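Local coordinates for protein putative pectin lyase (Geobacillus virus E2, PDB 7CHU) that forms the trimeric tailspike of a deep-sea thermophilic bacteriophage and probably engages or degrades polysaccharide on the host cell surface, at residues F270-T273 against R278-N281; N493-D498 against L504-N509. All coordinates share one frame; numbering follows the deposited sequence.

Contact 1 (F270-T273 against R278-N281)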
# COMPACT_ATOMS: atom_id res chain seq x y z
N PHE A 270 16.11 -8.30 -12.45
CA PHE A 270 15.91 -7.35 -13.54
C PHE A 270 17.11 -7.44 -14.48
O PHE A 270 18.25 -7.48 -14.03
CB PHE A 270 15.77 -5.91 -13.04
CG PHE A 270 14.41 -5.58 -12.50
CD1 PHE A 270 13.40 -5.10 -13.33
CD2 PHE A 270 14.15 -5.71 -11.16
CE1 PHE A 270 12.14 -4.78 -12.82
CE2 PHE A 270 12.91 -5.36 -10.62
CZ PHE A 270 11.90 -4.90 -11.44
N ASP A 271 16.83 -7.49 -15.78
CA ASP A 271 17.86 -7.59 -16.81
C ASP A 271 17.57 -6.50 -17.83
O ASP A 271 16.53 -6.53 -18.48
CB ASP A 271 17.84 -8.99 -17.43
CG ASP A 271 18.85 -9.17 -18.57
OD1 ASP A 271 19.49 -8.19 -19.03
OD2 ASP A 271 18.97 -10.33 -19.01
N SER A 272 18.44 -5.49 -17.91
CA SER A 272 18.26 -4.38 -18.83
C SER A 272 19.29 -4.43 -19.96
O SER A 272 19.54 -3.41 -20.61
CB SER A 272 18.35 -3.04 -18.11
OG SER A 272 17.16 -2.74 -17.37
N THR A 273 19.86 -5.60 -20.21
CA THR A 273 20.93 -5.69 -21.21
C THR A 273 20.43 -5.82 -22.64
O THR A 273 21.25 -5.84 -23.56
CB THR A 273 21.84 -6.88 -20.93
OG1 THR A 273 21.10 -8.10 -21.07
CG2 THR A 273 22.49 -6.76 -19.53
N ARG A 278 16.23 1.00 -20.58
CA ARG A 278 16.32 0.19 -19.38
C ARG A 278 14.95 0.01 -18.74
O ARG A 278 14.05 0.84 -18.91
CB ARG A 278 17.30 0.84 -18.38
CG ARG A 278 18.73 0.98 -18.96
CD ARG A 278 19.60 1.92 -18.11
NE ARG A 278 19.39 1.69 -16.68
CZ ARG A 278 19.85 0.64 -15.99
NH1 ARG A 278 20.58 -0.29 -16.60
NH2 ARG A 278 19.58 0.52 -14.69
N ASN A 279 14.78 -1.12 -18.05
CA ASN A 279 13.59 -1.36 -17.26
C ASN A 279 13.39 -0.20 -16.30
O ASN A 279 14.35 0.34 -15.73
CB ASN A 279 13.72 -2.69 -16.49
CG ASN A 279 13.76 -3.90 -17.45
OD1 ASN A 279 13.03 -3.95 -18.44
ND2 ASN A 279 14.59 -4.87 -17.13
N GLY A 280 12.14 0.22 -16.14
CA GLY A 280 11.89 1.40 -15.33
C GLY A 280 10.51 1.42 -14.71
O GLY A 280 9.57 0.82 -15.22
N ASN A 281 10.41 2.15 -13.60
CA ASN A 281 9.11 2.50 -13.02
C ASN A 281 8.29 1.27 -12.65
O ASN A 281 7.07 1.26 -12.74
CB ASN A 281 8.34 3.42 -13.96
CG ASN A 281 8.41 4.85 -13.52
OD1 ASN A 281 7.84 5.22 -12.47
ND2 ASN A 281 9.12 5.67 -14.29
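N279 reaches back from a turn of the parallel beta-helix to the end of strand 268-271, and its side chain can be followed outward atom by atom. Its CB lies 3.6 Å from S272 OG and 4.0 Å from F270 CD1, touching both the hydroxyl and the ring edge. With CG anti to its own carbonyl carbon (chi1 -65°), the amide is directed at the carbonyl of D271. There ND2 gives D271 O a hydrogen bond of 2.9 Å, but a weak one, since the N-H...O angle is 124°. The same ND2 sits at the edge of the F270 ring, in its plane, with amide and ring planes 56° apart. OD1, the other branch, accepts from S250 N, so both arms of the amide have partners.

The backbone N of N279 makes the sounder and straighter bond, to S272 OG at 3.0 Å; that hydroxyl also hydrogen-bonds D310 O, just past the end of the neighbouring strand 307-309. R278 CB touches S272 OG at 3.7 Å, and the chain, bent at chi3, brings NH1 back toward S272 CB. The guanidinium is held by salt bridges to D310 and D312. D271 to T273 form an Asx turn around S272, in which D271 OD1 accepts from T273 N at 2.9 Å and also from T273 OG1 through its syn lone pair.

Contact 2 (N493-D498 against L504-N509); sequences NSLFVD and LKFKDN
K507 O is gripped by two successive amides at the open end of the hairpin formed by strands 494-498 and 503-507: S494 N donates at 3.0 Å, while N493 N makes a weak bond bent to 119°. N493 and S494 both face K507, a beta bulge, and the positive phi of N493 (67°) makes it the G1 type. From there the antiparallel register is regular, and K505 N meets F496 O at 2.8 Å, almost straight.

On the face carrying F496 and K505, the phenyl ring takes the crowded position between backbone N and carbonyl carbon (chi1 65°). This puts its face against K505 CB, 4.2 Å from the centroid, in a CH-pi contact. The extended lysine then crosses D498, where NZ forms a salt bridge with the anti side of OD2; D501 is its second acidic partner. The other face is apolar: L504 CD1 packs on L495 CD1, and L495 also meets L495 of both other subunits, placing it in the trimer interior.

Past the bulge, the N493 and N509 amides lie side by side, nearly coplanar. ND2 of N493 donates to N509 OD1 at 3.1 Å, while one water donates to N493 OD1 and accepts from N509 N.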
# COMPACT_ATOMS: atom_id res chain seq x y z
N ASN A 493 35.41 46.56 22.86
CA ASN A 493 35.91 45.32 23.47
C ASN A 493 36.34 44.31 22.41
O ASN A 493 36.18 43.10 22.57
CB ASN A 493 34.90 44.72 24.45
CG ASN A 493 34.65 45.64 25.66
OD1 ASN A 493 35.57 46.08 26.32
ND2 ASN A 493 33.40 45.91 25.93
N SER A 494 36.96 44.82 21.34
CA SER A 494 37.32 44.01 20.17
C SER A 494 38.83 43.88 20.05
O SER A 494 39.54 44.88 20.01
CB SER A 494 36.78 44.64 18.89
OG SER A 494 35.38 44.47 18.84
N LEU A 495 39.29 42.64 19.93
CA LEU A 495 40.69 42.35 19.61
C LEU A 495 40.80 42.05 18.12
O LEU A 495 39.97 41.30 17.57
CB LEU A 495 41.16 41.17 20.45
CG LEU A 495 42.63 40.76 20.51
CD1 LEU A 495 43.48 41.84 21.19
CD2 LEU A 495 42.69 39.44 21.27
N PHE A 496 41.78 42.66 17.45
CA PHE A 496 41.93 42.54 15.99
C PHE A 496 43.36 42.91 15.61
O PHE A 496 44.07 43.56 16.38
CB PHE A 496 40.94 43.43 15.23
CG PHE A 496 41.17 44.91 15.44
CD1 PHE A 496 41.67 45.71 14.41
CD2 PHE A 496 40.88 45.51 16.66
CE1 PHE A 496 41.87 47.07 14.61
CE2 PHE A 496 41.08 46.87 16.87
CZ PHE A 496 41.57 47.66 15.84
N VAL A 497 43.76 42.53 14.41
CA VAL A 497 44.94 43.09 13.76
C VAL A 497 44.48 44.18 12.79
O VAL A 497 43.67 43.93 11.89
CB VAL A 497 45.74 42.01 13.03
CG1 VAL A 497 46.90 42.65 12.25
CG2 VAL A 497 46.28 40.99 14.02
N ASP A 498 44.99 45.39 12.99
CA ASP A 498 44.64 46.56 12.18
C ASP A 498 45.29 46.48 10.80
O ASP A 498 46.51 46.46 10.69
CB ASP A 498 45.09 47.81 12.92
CG ASP A 498 44.59 49.10 12.29
OD1 ASP A 498 44.10 49.11 11.14
OD2 ASP A 498 44.68 50.14 12.96
N LEU A 504 48.64 44.11 16.24
CA LEU A 504 47.59 43.62 17.13
C LEU A 504 47.10 44.77 18.00
O LEU A 504 47.90 45.42 18.68
CB LEU A 504 48.12 42.49 18.01
CG LEU A 504 47.09 41.93 19.00
CD1 LEU A 504 45.99 41.16 18.26
CD2 LEU A 504 47.76 41.02 20.01
N LYS A 505 45.79 45.03 17.98
CA LYS A 505 45.22 46.16 18.70
C LYS A 505 43.97 45.70 19.42
O LYS A 505 43.44 44.61 19.17
CB LYS A 505 44.89 47.34 17.77
CG LYS A 505 46.08 47.88 16.99
CD LYS A 505 45.77 49.20 16.31
CE LYS A 505 46.98 49.66 15.47
NZ LYS A 505 46.70 50.91 14.73
N PHE A 506 43.53 46.53 20.36
CA PHE A 506 42.31 46.29 21.12
C PHE A 506 41.52 47.59 21.18
O PHE A 506 42.04 48.61 21.64
CB PHE A 506 42.65 45.78 22.52
CG PHE A 506 41.44 45.42 23.36
CD1 PHE A 506 40.67 44.31 23.03
CD2 PHE A 506 41.13 46.14 24.51
CE1 PHE A 506 39.57 43.96 23.82
CE2 PHE A 506 40.03 45.79 25.29
CZ PHE A 506 39.25 44.69 24.94
N LYS A 507 40.26 47.57 20.72
CA LYS A 507 39.37 48.69 21.00
C LYS A 507 38.65 48.40 22.30
O LYS A 507 37.85 47.45 22.38
CB LYS A 507 38.37 48.92 19.87
CG LYS A 507 37.33 49.98 20.19
CD LYS A 507 36.32 50.19 19.02
CE LYS A 507 36.92 51.07 17.93
NZ LYS A 507 35.99 51.32 16.78
N ASP A 508 38.91 49.21 23.33
CA ASP A 508 38.46 48.81 24.66
C ASP A 508 37.03 49.30 24.91
O ASP A 508 36.34 49.82 24.03
CB ASP A 508 39.46 49.25 25.74
CG ASP A 508 39.60 50.77 25.87
OD1 ASP A 508 38.74 51.51 25.34
OD2 ASP A 508 40.58 51.22 26.54
N ASN A 509 36.59 49.11 26.15
CA ASN A 509 35.23 49.46 26.53
C ASN A 509 34.93 50.94 26.37
O ASN A 509 33.76 51.31 26.32
CB ASN A 509 34.99 49.05 27.98
CG ASN A 509 33.50 49.00 28.34
OD1 ASN A 509 32.71 48.34 27.67
ND2 ASN A 509 33.14 49.74 29.36
O HOH W 1 37.89 46.78 27.46

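Overall arrangement
The contacts follow in series along the chain: 270-273 with 278-281 closes before 493-498 with 504-509 opens. Their centres are 66 Å apart and their nearest atoms about 56 Å apart, so they do not touch. The centre of contact 1 lies about 14 Å from the centre of the chain, in the parallel beta-helix, at the turn between strands 268-271 and 283-285. The centre of contact 2 lies about 67 Å from the chain centre, near the C-terminus, in a small antiparallel sheet completed by strand 513-515 and continued by a second subunit. The two thus sample different levels of an elongated trimer: a coil turn held mainly within one chain, and a terminal hairpin built into the subunit interface.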